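Local coordinates for acyl-CoA dehydrogenase (Geobacillus kaustophilus, PDB 2PG0), which probably catalyses the FAD-dependent introduction of a double bond between the alpha and beta carbons of thioester-bound acyl chains, at residues Ile127-Pro132 with Ser136-Ile141; Lys244-Arg249 with Lys316-Glu321; Thr296-Gly301 with Thr330-Arg335; Val364-Ile367 with Thr371-Met374. All coordinates share one frame; numbering follows the deposited sequence.

Interaction 1 comes first along the chain, in the middle domain, where strand 125-128 runs out into the loop beside the flavin. The other three belong to the helical C-terminal domain. Interactions 2 and 3 both use helix 319-343, pairing it near its start with helix 237-273 and further along with helix 285-313; their centres lie about 19 Å apart and their segments alternate in sequence. Interaction 4, at the start of helix 372-382, touches interaction 3 through Asn372 and interaction 1 through Ser136. Interactions 1 and 4, about 15 Å apart between centres, hold different parts of one FAD and both meet the second subunit, which places the cofactor between domains and subunits.

Interaction 1. Residues Ile127-Pro132 with Ser136-Ile141; sequences IAMTEP and SDLANI. With FAD (flavin-adenine dinucleotide), chain C.
Met129 and Leu138 meet at a slant: CD1 of the leucine lies 3.6 Å from CB of Met129, while its other methyl, CD2, comes 3.9 Å from the methionine SD. Leu138 carries CG opposite its own backbone N (chi1 -156°), and this turn brings its branched end close to the methionine although its first bond points to the side of the contact. In a second pair Glu131 lies roughly perpendicular to Ile141, with the carboxylate end of the glutamate over the branch point of the isoleucine, Glu131 OE2 to Ile141 CB being 3.3 Å. Ile141 CG2 also lies 3.6 Å from the carbonyl O of Met129. These contacts fold the loop that leaves strand 125-128 of the acyl-CoA dehydrogenase middle domain back on itself, beside the flavin. Its backbone follows the pyrimidine edge of the ring: FAD N3 donates to Ile127 O at 2.9 Å, and FAD O2 accepts from the backbone N of both Met129 and Thr130. The bond from Thr130 N to O2 is nearly straight, at 171°. Thr130 OG1 donates to FAD N1 over 2.8 Å, so three donors converge on N1 and O2, where they would favour negative charge on a reduced flavin. The carboxylate of Glu131 is held by Ser142 N, Thr143 OG1 and the ammonium of Lys158; an alanine here would probably leave Lys158 without its charged mate and uncover Ile141. Further along, Ser136 OG donates to the pyrophosphate oxygen FAD O2A over 2.7 Å. The backbone N of Ser136 is a second donor to the same oxygen.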
# COMPACT_ATOMS: atom_id res chain seq x y z
N ILE A 127 30.52 -17.15 -8.30
CA ILE A 127 30.19 -17.99 -7.15
C ILE A 127 28.93 -18.81 -7.45
O ILE A 127 27.94 -18.26 -7.97
CB ILE A 127 30.10 -17.16 -5.84
CG1 ILE A 127 29.91 -18.09 -4.63
CG2 ILE A 127 29.03 -16.05 -5.93
CD1 ILE A 127 30.40 -17.50 -3.32
N ALA A 128 29.00 -20.11 -7.16
CA ALA A 128 27.92 -21.03 -7.53
C ALA A 128 27.39 -21.78 -6.31
O ALA A 128 28.01 -22.73 -5.82
CB ALA A 128 28.38 -22.00 -8.62
N MET A 129 26.24 -21.30 -5.84
CA MET A 129 25.54 -21.86 -4.68
C MET A 129 24.26 -22.54 -5.19
O MET A 129 24.07 -23.75 -5.03
CB MET A 129 25.14 -20.74 -3.69
CG MET A 129 26.27 -19.94 -2.99
SD MET A 129 25.64 -18.52 -2.02
CE MET A 129 26.14 -17.16 -3.08
N THR A 130 23.43 -21.75 -5.87
CA THR A 130 22.08 -22.13 -6.28
C THR A 130 22.03 -23.32 -7.25
O THR A 130 22.82 -23.42 -8.19
CB THR A 130 21.35 -20.91 -6.90
OG1 THR A 130 21.45 -19.81 -5.98
CG2 THR A 130 19.88 -21.20 -7.17
N GLU A 131 21.06 -24.21 -7.01
CA GLU A 131 20.84 -25.39 -7.83
C GLU A 131 19.38 -25.44 -8.31
O GLU A 131 18.54 -24.75 -7.74
CB GLU A 131 21.19 -26.65 -7.03
CG GLU A 131 22.62 -26.66 -6.49
CD GLU A 131 23.01 -27.97 -5.83
OE1 GLU A 131 22.12 -28.83 -5.65
OE2 GLU A 131 24.20 -28.13 -5.47
N PRO A 132 19.08 -26.24 -9.36
CA PRO A 132 17.69 -26.34 -9.79
C PRO A 132 16.72 -26.62 -8.64
O PRO A 132 15.65 -26.03 -8.59
CB PRO A 132 17.71 -27.50 -10.78
CG PRO A 132 19.10 -27.41 -11.37
CD PRO A 132 19.97 -27.06 -10.21
N SER A 136 16.87 -20.66 -1.98
CA SER A 136 16.66 -20.17 -0.61
C SER A 136 17.11 -21.20 0.43
O SER A 136 17.74 -20.85 1.43
CB SER A 136 15.19 -19.80 -0.37
OG SER A 136 14.71 -18.89 -1.35
N ASP A 137 16.77 -22.46 0.17
CA ASP A 137 17.09 -23.58 1.06
C ASP A 137 18.47 -24.14 0.73
O ASP A 137 18.60 -25.29 0.29
CB ASP A 137 15.99 -24.65 0.94
CG ASP A 137 16.12 -25.75 1.98
OD1 ASP A 137 16.95 -25.64 2.91
OD2 ASP A 137 15.37 -26.75 1.84
N LEU A 138 19.49 -23.32 0.95
CA LEU A 138 20.86 -23.63 0.56
C LEU A 138 21.44 -24.88 1.23
O LEU A 138 22.27 -25.58 0.65
CB LEU A 138 21.76 -22.42 0.82
CG LEU A 138 23.06 -22.30 0.01
CD1 LEU A 138 22.78 -22.34 -1.50
CD2 LEU A 138 23.79 -21.02 0.39
N ALA A 139 21.00 -25.17 2.46
CA ALA A 139 21.48 -26.35 3.16
C ALA A 139 21.11 -27.64 2.43
O ALA A 139 21.71 -28.69 2.66
CB ALA A 139 20.98 -26.37 4.61
N ASN A 140 20.14 -27.54 1.51
CA ASN A 140 19.61 -28.69 0.77
C ASN A 140 20.20 -28.90 -0.63
O ASN A 140 19.67 -29.67 -1.44
CB ASN A 140 18.07 -28.59 0.69
CG ASN A 140 17.42 -29.91 0.31
OD1 ASN A 140 17.77 -30.97 0.83
ND2 ASN A 140 16.46 -29.85 -0.61
N ILE A 141 21.31 -28.21 -0.93
CA ILE A 141 22.03 -28.42 -2.19
C ILE A 141 22.53 -29.87 -2.29
O ILE A 141 22.81 -30.49 -1.26
CB ILE A 141 23.21 -27.43 -2.37
CG1 ILE A 141 24.18 -27.49 -1.18
CG2 ILE A 141 22.68 -26.01 -2.61
CD1 ILE A 141 25.54 -26.84 -1.45
PA FAD C . 13.04 -20.60 -4.28
O1A FAD C . 12.55 -21.87 -4.91
O2A FAD C . 14.04 -20.82 -3.17
O5B FAD C . 11.78 -19.74 -3.74
C5B FAD C . 10.69 -19.45 -4.60
C4B FAD C . 9.76 -18.48 -3.87
O4B FAD C . 9.32 -19.09 -2.67
C3B FAD C . 10.50 -17.20 -3.47
O3B FAD C . 9.66 -16.08 -3.57
C2B FAD C . 10.82 -17.42 -2.01
O2B FAD C . 11.00 -16.22 -1.29
C1B FAD C . 9.60 -18.23 -1.57
N9A FAD C . 9.90 -18.97 -0.33
C8A FAD C . 10.77 -20.02 -0.16
N7A FAD C . 10.76 -20.38 1.14
C5A FAD C . 9.89 -19.58 1.81
C6A FAD C . 9.50 -19.52 3.14
N6A FAD C . 10.11 -20.28 4.05
N1A FAD C . 8.58 -18.57 3.53
C2A FAD C . 8.04 -17.68 2.61
N3A FAD C . 8.42 -17.75 1.28
C4A FAD C . 9.34 -18.68 0.89
N1 FAD C . 22.85 -17.87 -7.34
C2 FAD C . 24.19 -18.11 -7.09
O2 FAD C . 24.50 -18.99 -6.29
N3 FAD C . 25.16 -17.38 -7.75
C4 FAD C . 24.81 -16.40 -8.66
O4 FAD C . 25.68 -15.77 -9.24
C4X FAD C . 23.45 -16.15 -8.90
N5 FAD C . 23.08 -15.17 -9.81
C5X FAD C . 21.74 -14.93 -10.09
C6 FAD C . 21.41 -13.96 -11.02
C7 FAD C . 20.06 -13.71 -11.30
C7M FAD C . 19.75 -12.64 -12.31
C8 FAD C . 19.06 -14.44 -10.64
C8M FAD C . 17.60 -14.22 -10.88
C9 FAD C . 19.41 -15.41 -9.71
C9A FAD C . 20.75 -15.67 -9.42
N10 FAD C . 21.12 -16.64 -8.48
C10 FAD C . 22.47 -16.89 -8.24
C1' FAD C . 20.09 -17.40 -7.68
C2' FAD C . 19.27 -16.58 -6.66
O2' FAD C . 19.99 -16.27 -5.48
C3' FAD C . 18.05 -17.42 -6.30
O3' FAD C . 17.15 -17.30 -7.39
C4' FAD C . 17.35 -17.00 -5.00
O4' FAD C . 18.14 -17.28 -3.86
C5' FAD C . 15.99 -17.70 -4.83
O5' FAD C . 16.11 -19.10 -5.00
P FAD C . 15.13 -19.84 -6.03
O1P FAD C . 15.17 -19.16 -7.37
O2P FAD C . 15.51 -21.30 -6.12
O3P FAD C . 13.65 -19.64 -5.43

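Interaction 2. Residues Lys244-Arg249 with Lys316-Glu321; sequences KLQQER and KQIVTE
Gln246, on helix 237-273, reaches across to the backbone of Lys316 and Ile318, just where the chain enters helix 319-343 of the helical C-terminal domain. Ile318 occupies the N-cap position of that helix, and the CA atoms of Gln246 and Val319 are 6.1 Å apart. The glutamine stands fully extended, CG anti to the backbone N (chi1 173°), which carries its amide out to the incoming chain. There OE1 accepts from Ile318 N at 3.1 Å, with an angle of 151° at the hydrogen. This donor does not lie in the plane of the amide but approaches from above it, 47° out. Being close to the start of a helix, OE1 would also be favoured by the partial positive charge expected there. At the other branch of the amide, NE2 makes only a weak, long bond to Lys316 O, 3.5 Å away. Its stronger partner is ND1 of His312, whose NE2 in turn bonds to OE1 of the neighbouring Gln247; this pattern is consistent with a neutral imidazole bridging the two glutamines. Gln247 NE2 is satisfied in its turn by the carbonyl of Asp96. One turn along, Arg249 NE bonds to Ala369 O, and one face of its guanidinium is covered by Leu245 CB, 3.9 Å above the plane. Apolar groups flank the glutamine amide where the helix begins. The Ile318 side chain is set nearly square to that of Gln246, its CG1 3.6 Å from NE2, and Val319 CG2 lies 4.1 Å from OE1.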
# COMPACT_ATOMS: atom_id res chain seq x y z
N LYS A 244 30.11 -14.05 4.55
CA LYS A 244 30.29 -13.15 3.41
C LYS A 244 28.98 -12.56 2.84
O LYS A 244 29.00 -11.54 2.16
CB LYS A 244 31.06 -13.86 2.30
CG LYS A 244 32.51 -14.20 2.66
CD LYS A 244 33.32 -12.95 2.92
CE LYS A 244 34.80 -13.25 3.01
NZ LYS A 244 35.53 -12.06 3.51
N LEU A 245 27.86 -13.21 3.12
CA LEU A 245 26.56 -12.72 2.63
C LEU A 245 26.16 -11.33 3.18
O LEU A 245 25.34 -10.65 2.55
CB LEU A 245 25.44 -13.77 2.83
CG LEU A 245 25.35 -14.88 1.76
CD1 LEU A 245 24.64 -16.13 2.28
CD2 LEU A 245 24.68 -14.40 0.48
N GLN A 246 26.74 -10.91 4.31
CA GLN A 246 26.56 -9.53 4.81
C GLN A 246 27.01 -8.51 3.76
O GLN A 246 26.24 -7.64 3.37
CB GLN A 246 27.25 -9.29 6.17
CG GLN A 246 27.22 -7.80 6.66
CD GLN A 246 27.80 -7.56 8.07
OE1 GLN A 246 27.40 -8.19 9.06
NE2 GLN A 246 28.73 -6.60 8.16
N GLN A 247 28.26 -8.63 3.30
CA GLN A 247 28.75 -7.74 2.23
C GLN A 247 27.95 -7.91 0.93
O GLN A 247 27.64 -6.92 0.27
CB GLN A 247 30.26 -7.91 2.00
CG GLN A 247 30.82 -6.95 0.93
CD GLN A 247 32.28 -6.59 1.16
OE1 GLN A 247 32.66 -6.14 2.25
NE2 GLN A 247 33.10 -6.76 0.13
N GLU A 248 27.63 -9.16 0.57
CA GLU A 248 26.84 -9.44 -0.64
C GLU A 248 25.50 -8.67 -0.65
O GLU A 248 25.17 -7.98 -1.63
CB GLU A 248 26.60 -10.95 -0.83
CG GLU A 248 25.83 -11.30 -2.12
CD GLU A 248 25.76 -12.80 -2.43
OE1 GLU A 248 26.68 -13.55 -2.04
OE2 GLU A 248 24.78 -13.22 -3.08
N ARG A 249 24.75 -8.80 0.44
CA ARG A 249 23.47 -8.11 0.58
C ARG A 249 23.62 -6.59 0.57
O ARG A 249 22.77 -5.88 0.03
CB ARG A 249 22.72 -8.63 1.81
CG ARG A 249 22.19 -10.04 1.58
CD ARG A 249 21.98 -10.84 2.85
NE ARG A 249 21.63 -12.22 2.49
CZ ARG A 249 21.61 -13.25 3.33
NH1 ARG A 249 21.92 -13.08 4.61
NH2 ARG A 249 21.28 -14.46 2.88
N LYS A 316 31.82 -3.72 12.27
CA LYS A 316 30.72 -4.17 13.12
C LYS A 316 29.83 -5.20 12.42
O LYS A 316 29.67 -5.18 11.19
CB LYS A 316 29.91 -2.97 13.63
CG LYS A 316 30.71 -2.07 14.57
CD LYS A 316 30.21 -0.64 14.54
CE LYS A 316 31.00 0.27 15.47
NZ LYS A 316 30.51 0.16 16.87
N GLN A 317 29.28 -6.12 13.21
CA GLN A 317 28.39 -7.17 12.73
C GLN A 317 26.98 -6.60 12.66
O GLN A 317 26.37 -6.32 13.70
CB GLN A 317 28.45 -8.38 13.67
CG GLN A 317 27.95 -9.69 13.06
CD GLN A 317 27.39 -10.66 14.10
OE1 GLN A 317 27.92 -10.79 15.21
NE2 GLN A 317 26.30 -11.34 13.74
N ILE A 318 26.46 -6.44 11.44
CA ILE A 318 25.15 -5.82 11.20
C ILE A 318 24.24 -6.65 10.27
O ILE A 318 23.68 -6.16 9.29
CB ILE A 318 25.30 -4.36 10.69
CG1 ILE A 318 26.46 -4.26 9.70
CG2 ILE A 318 25.50 -3.40 11.87
CD1 ILE A 318 26.51 -3.01 8.90
N VAL A 319 24.10 -7.92 10.63
CA VAL A 319 23.25 -8.88 9.91
C VAL A 319 21.81 -8.36 9.75
O VAL A 319 21.24 -8.41 8.65
CB VAL A 319 23.27 -10.26 10.64
CG1 VAL A 319 22.32 -11.25 9.97
CG2 VAL A 319 24.69 -10.82 10.67
N THR A 320 21.24 -7.85 10.84
CA THR A 320 19.86 -7.34 10.81
C THR A 320 19.71 -6.16 9.87
O THR A 320 18.82 -6.13 9.02
CB THR A 320 19.40 -6.93 12.22
OG1 THR A 320 19.48 -8.07 13.10
CG2 THR A 320 17.95 -6.42 12.20
N GLU A 321 20.60 -5.18 10.03
CA GLU A 321 20.47 -3.92 9.31
C GLU A 321 20.69 -4.07 7.81
O GLU A 321 20.03 -3.40 7.01
CB GLU A 321 21.40 -2.86 9.93
CG GLU A 321 21.04 -2.46 11.36
CD GLU A 321 21.54 -3.41 12.45
OE1 GLU A 321 22.19 -4.45 12.14
OE2 GLU A 321 21.27 -3.12 13.63

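Interaction 3. Residues Thr296-Gly301 with Thr330-Arg335; sequences TEIALG and TEMAKR
Glu297 and Met332 mark the nearest approach of the backbones, 7.2 Å between CA atoms, where the helical segments 296-301 and 330-335 run nearly antiparallel at 156° with their axes 10.5 Å apart. The two side chains run alongside one another, pointing opposite ways; Met332 CG comes 3.7 Å from Glu297 CB and 3.2 Å from Glu297 OE1. Beyond it the extended glutamate meets Arg335, whose NH2 donates to Glu297 OE1 over 2.7 Å in a salt bridge that is almost straight, at 167°. The oxygen lies close to the guanidinium plane, but the nitrogen approaches from well above the carboxylate, the two flat groups being turned 71° apart. Arg335 is bent at its third torsion, and this folds the guanidinium back over its own helix, with Met332 CA 3.5 Å above its plane, toward the rim. Helices 285-313 and 319-343 follow each other in the chain as an antiparallel hairpin of the C-terminal domain. With an alanine in place of Glu297, the guanidinium of Arg335 would probably lose its charged mate and be freer to turn, and Met332 CG would lose its carboxylate neighbour. On the side facing helix 237-273, Ile298 stands roughly perpendicular to Met332, CG1 to CE 3.9 Å, while that helix covers both through Phe264 and Ala260. Trp328 of the third subunit packs on Glu297 and Leu300.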
# COMPACT_ATOMS: atom_id res chain seq x y z
N THR A 296 11.19 11.27 -0.99
CA THR A 296 11.23 10.96 0.45
C THR A 296 11.76 9.55 0.69
O THR A 296 12.68 9.35 1.49
CB THR A 296 9.82 11.12 1.08
OG1 THR A 296 9.38 12.48 0.92
CG2 THR A 296 9.84 10.79 2.58
N GLU A 297 11.19 8.57 -0.00
CA GLU A 297 11.61 7.19 0.18
C GLU A 297 13.06 6.99 -0.26
O GLU A 297 13.82 6.26 0.38
CB GLU A 297 10.64 6.24 -0.53
CG GLU A 297 9.23 6.22 0.10
CD GLU A 297 8.37 5.05 -0.38
OE1 GLU A 297 8.87 4.20 -1.14
OE2 GLU A 297 7.18 4.98 -0.00
N ILE A 298 13.45 7.65 -1.35
CA ILE A 298 14.86 7.60 -1.80
C ILE A 298 15.81 8.16 -0.72
O ILE A 298 16.86 7.57 -0.44
CB ILE A 298 15.04 8.28 -3.18
CG1 ILE A 298 14.40 7.40 -4.27
CG2 ILE A 298 16.54 8.59 -3.46
CD1 ILE A 298 14.05 8.11 -5.57
N ALA A 299 15.40 9.27 -0.10
CA ALA A 299 16.18 9.91 0.96
C ALA A 299 16.34 8.96 2.16
O ALA A 299 17.42 8.84 2.74
CB ALA A 299 15.51 11.22 1.38
N LEU A 300 15.25 8.29 2.53
CA LEU A 300 15.28 7.29 3.59
C LEU A 300 16.26 6.15 3.30
O LEU A 300 17.06 5.78 4.16
CB LEU A 300 13.89 6.70 3.83
CG LEU A 300 12.85 7.60 4.49
CD1 LEU A 300 11.51 6.95 4.32
CD2 LEU A 300 13.15 7.86 5.98
N GLY A 301 16.19 5.60 2.09
CA GLY A 301 17.04 4.48 1.69
C GLY A 301 18.50 4.89 1.65
O GLY A 301 19.37 4.15 2.09
N THR A 330 15.23 -2.68 -2.23
CA THR A 330 14.84 -3.34 -3.48
C THR A 330 13.34 -3.18 -3.77
O THR A 330 12.97 -2.87 -4.90
CB THR A 330 15.30 -4.82 -3.57
OG1 THR A 330 14.75 -5.59 -2.49
CG2 THR A 330 16.84 -4.91 -3.58
N GLU A 331 12.49 -3.36 -2.76
CA GLU A 331 11.05 -3.12 -2.94
C GLU A 331 10.77 -1.66 -3.29
O GLU A 331 9.93 -1.38 -4.15
CB GLU A 331 10.23 -3.53 -1.71
CG GLU A 331 10.18 -5.03 -1.44
CD GLU A 331 9.66 -5.88 -2.62
OE1 GLU A 331 8.89 -5.38 -3.47
OE2 GLU A 331 10.02 -7.07 -2.68
N MET A 332 11.48 -0.74 -2.64
CA MET A 332 11.32 0.69 -2.89
C MET A 332 11.70 1.03 -4.34
O MET A 332 11.01 1.80 -5.00
CB MET A 332 12.20 1.49 -1.93
CG MET A 332 11.79 2.93 -1.77
SD MET A 332 13.20 3.84 -1.12
CE MET A 332 14.21 3.88 -2.64
N ALA A 333 12.78 0.42 -4.82
CA ALA A 333 13.24 0.67 -6.18
C ALA A 333 12.25 0.11 -7.20
O ALA A 333 12.03 0.70 -8.25
CB ALA A 333 14.64 0.11 -6.37
N LYS A 334 11.64 -1.03 -6.87
CA LYS A 334 10.57 -1.60 -7.70
C LYS A 334 9.38 -0.65 -7.81
O LYS A 334 8.83 -0.47 -8.89
CB LYS A 334 10.15 -2.98 -7.17
CG LYS A 334 11.13 -4.09 -7.54
CD LYS A 334 10.95 -5.35 -6.67
CE LYS A 334 9.61 -6.02 -6.86
NZ LYS A 334 9.41 -7.11 -5.83
N ARG A 335 9.02 -0.02 -6.69
CA ARG A 335 7.91 0.93 -6.66
C ARG A 335 8.25 2.17 -7.47
O ARG A 335 7.43 2.68 -8.22
CB ARG A 335 7.55 1.33 -5.23
CG ARG A 335 6.90 0.20 -4.42
CD ARG A 335 6.21 0.76 -3.18
NE ARG A 335 7.13 1.46 -2.28
CZ ARG A 335 7.94 0.86 -1.41
NH1 ARG A 335 7.97 -0.46 -1.31
NH2 ARG A 335 8.73 1.59 -0.64

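Interaction 4. Residues Val364-Ile367 with Thr371-Met374; sequences VSAI and TNEM. With FAD (flavin-adenine dinucleotide), chain C.
Asn372 sets CG opposite its carbonyl carbon (chi1 -73°), which lays its amide alongside Ala366, ND2 3.4 Å from the alanine CB. In Thr371 the hydroxyl stands between the backbone N and the carbonyl carbon (chi1 64°), facing the first turn of the helix. From there OG1 accepts from Met374 N at 3.1 Å, the N-cap bond, and donates to the ribose hydroxyl O2B of FAD at 2.9 Å. The backbones are joined by Asn372 N, which gives its hydrogen to Ala366 O over 3.0 Å. That carbonyl also receives a CA-H contact from Thr371, CA to Ala366 O 3.5 Å, and a hydrogen bond from Gln342 NE2 of the second subunit. The polar end of Asn372 turns to helix 319-343, with OD1 bonded to Lys326 NZ, and ND2 to Thr330 and Glu331. The tight connection thus joins the end of the 3-10 segment that includes 364-366 to helix 372-382, the last helix of the C-terminal acyl-CoA dehydrogenase domain, whose first residues hold the adenosine half of the cofactor. The Glu373 chain curls its carboxylate back to the ribose, where OE1 accepts from FAD O2B at 2.7 Å, so that this hydroxyl is held by two bonds. The same carboxylate reaches the second subunit, OE1 bonding to Gln342 NE2 and OE2 pairing with Arg290. At the flavin end Val364 CG2 abuts the methyl C8M of the isoalloxazine; at the adenine end Met374 CE lies 3.7 Å from FAD C5A.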
# COMPACT_ATOMS: atom_id res chain seq x y z
N VAL A 364 14.45 -8.25 -10.23
CA VAL A 364 15.27 -9.39 -9.82
C VAL A 364 16.09 -9.09 -8.56
O VAL A 364 16.50 -10.02 -7.85
CB VAL A 364 16.15 -9.91 -11.00
CG1 VAL A 364 17.23 -8.90 -11.39
CG2 VAL A 364 16.78 -11.25 -10.63
N SER A 365 16.29 -7.81 -8.25
CA SER A 365 17.02 -7.44 -7.04
C SER A 365 16.32 -7.92 -5.76
O SER A 365 16.97 -8.09 -4.75
CB SER A 365 17.31 -5.93 -7.00
OG SER A 365 16.14 -5.17 -6.78
N ALA A 366 15.02 -8.16 -5.85
CA ALA A 366 14.21 -8.67 -4.73
C ALA A 366 14.37 -10.19 -4.56
O ALA A 366 13.91 -10.77 -3.57
CB ALA A 366 12.74 -8.30 -4.94
N ILE A 367 15.04 -10.81 -5.52
CA ILE A 367 15.16 -12.26 -5.58
C ILE A 367 16.58 -12.72 -5.26
O ILE A 367 16.77 -13.58 -4.39
CB ILE A 367 14.68 -12.81 -6.95
CG1 ILE A 367 13.18 -12.55 -7.12
CG2 ILE A 367 14.96 -14.32 -7.09
CD1 ILE A 367 12.67 -12.72 -8.56
N THR A 371 16.17 -14.05 -1.28
CA THR A 371 14.89 -13.40 -1.55
C THR A 371 14.50 -12.47 -0.40
O THR A 371 14.99 -12.63 0.73
CB THR A 371 13.73 -14.40 -1.72
OG1 THR A 371 13.53 -15.10 -0.48
CG2 THR A 371 14.02 -15.39 -2.84
N ASN A 372 13.62 -11.53 -0.68
CA ASN A 372 13.17 -10.59 0.35
C ASN A 372 12.40 -11.32 1.46
O ASN A 372 12.39 -10.88 2.62
CB ASN A 372 12.39 -9.42 -0.28
CG ASN A 372 13.31 -8.45 -1.02
OD1 ASN A 372 14.54 -8.62 -1.01
ND2 ASN A 372 12.73 -7.42 -1.62
N GLU A 373 11.79 -12.46 1.12
CA GLU A 373 11.15 -13.33 2.12
C GLU A 373 12.21 -13.90 3.06
O GLU A 373 11.98 -13.99 4.27
CB GLU A 373 10.37 -14.47 1.45
CG GLU A 373 9.13 -14.03 0.66
CD GLU A 373 9.44 -13.34 -0.67
OE1 GLU A 373 10.50 -13.61 -1.30
OE2 GLU A 373 8.60 -12.52 -1.09
N MET A 374 13.37 -14.27 2.51
CA MET A 374 14.47 -14.72 3.37
C MET A 374 15.02 -13.59 4.25
O MET A 374 15.40 -13.81 5.40
CB MET A 374 15.59 -15.39 2.55
CG MET A 374 15.20 -16.73 1.91
SD MET A 374 14.69 -18.02 3.08
CE MET A 374 12.91 -17.82 3.13
PA FAD C . 13.04 -20.60 -4.28
O1A FAD C . 12.55 -21.87 -4.91
O2A FAD C . 14.04 -20.82 -3.17
O5B FAD C . 11.78 -19.74 -3.74
C5B FAD C . 10.69 -19.45 -4.60
C4B FAD C . 9.76 -18.48 -3.87
O4B FAD C . 9.32 -19.09 -2.67
C3B FAD C . 10.50 -17.20 -3.47
O3B FAD C . 9.66 -16.08 -3.57
C2B FAD C . 10.82 -17.42 -2.01
O2B FAD C . 11.00 -16.22 -1.29
C1B FAD C . 9.60 -18.23 -1.57
N9A FAD C . 9.90 -18.97 -0.33
C8A FAD C . 10.77 -20.02 -0.16
N7A FAD C . 10.76 -20.38 1.14
C5A FAD C . 9.89 -19.58 1.81
C6A FAD C . 9.50 -19.52 3.14
N6A FAD C . 10.11 -20.28 4.05
N1A FAD C . 8.58 -18.57 3.53
C2A FAD C . 8.04 -17.68 2.61
N3A FAD C . 8.42 -17.75 1.28
C4A FAD C . 9.34 -18.68 0.89
N1 FAD C . 22.85 -17.87 -7.34
C2 FAD C . 24.19 -18.11 -7.09
O2 FAD C . 24.50 -18.99 -6.29
N3 FAD C . 25.16 -17.38 -7.75
C4 FAD C . 24.81 -16.40 -8.66
O4 FAD C . 25.68 -15.77 -9.24
C4X FAD C . 23.45 -16.15 -8.90
N5 FAD C . 23.08 -15.17 -9.81
C5X FAD C . 21.74 -14.93 -10.09
C6 FAD C . 21.41 -13.96 -11.02
C7 FAD C . 20.06 -13.71 -11.30
C7M FAD C . 19.75 -12.64 -12.31
C8 FAD C . 19.06 -14.44 -10.64
C8M FAD C . 17.60 -14.22 -10.88
C9 FAD C . 19.41 -15.41 -9.71
C9A FAD C . 20.75 -15.67 -9.42
N10 FAD C . 21.12 -16.64 -8.48
C10 FAD C . 22.47 -16.89 -8.24
C1' FAD C . 20.09 -17.40 -7.68
C2' FAD C . 19.27 -16.58 -6.66
O2' FAD C . 19.99 -16.27 -5.48
C3' FAD C . 18.05 -17.42 -6.30
O3' FAD C . 17.15 -17.30 -7.39
C4' FAD C . 17.35 -17.00 -5.00
O4' FAD C . 18.14 -17.28 -3.86
C5' FAD C . 15.99 -17.70 -4.83
O5' FAD C . 16.11 -19.10 -5.00
P FAD C . 15.13 -19.84 -6.03
O1P FAD C . 15.17 -19.16 -7.37
O2P FAD C . 15.51 -21.30 -6.12
O3P FAD C . 13.65 -19.64 -5.43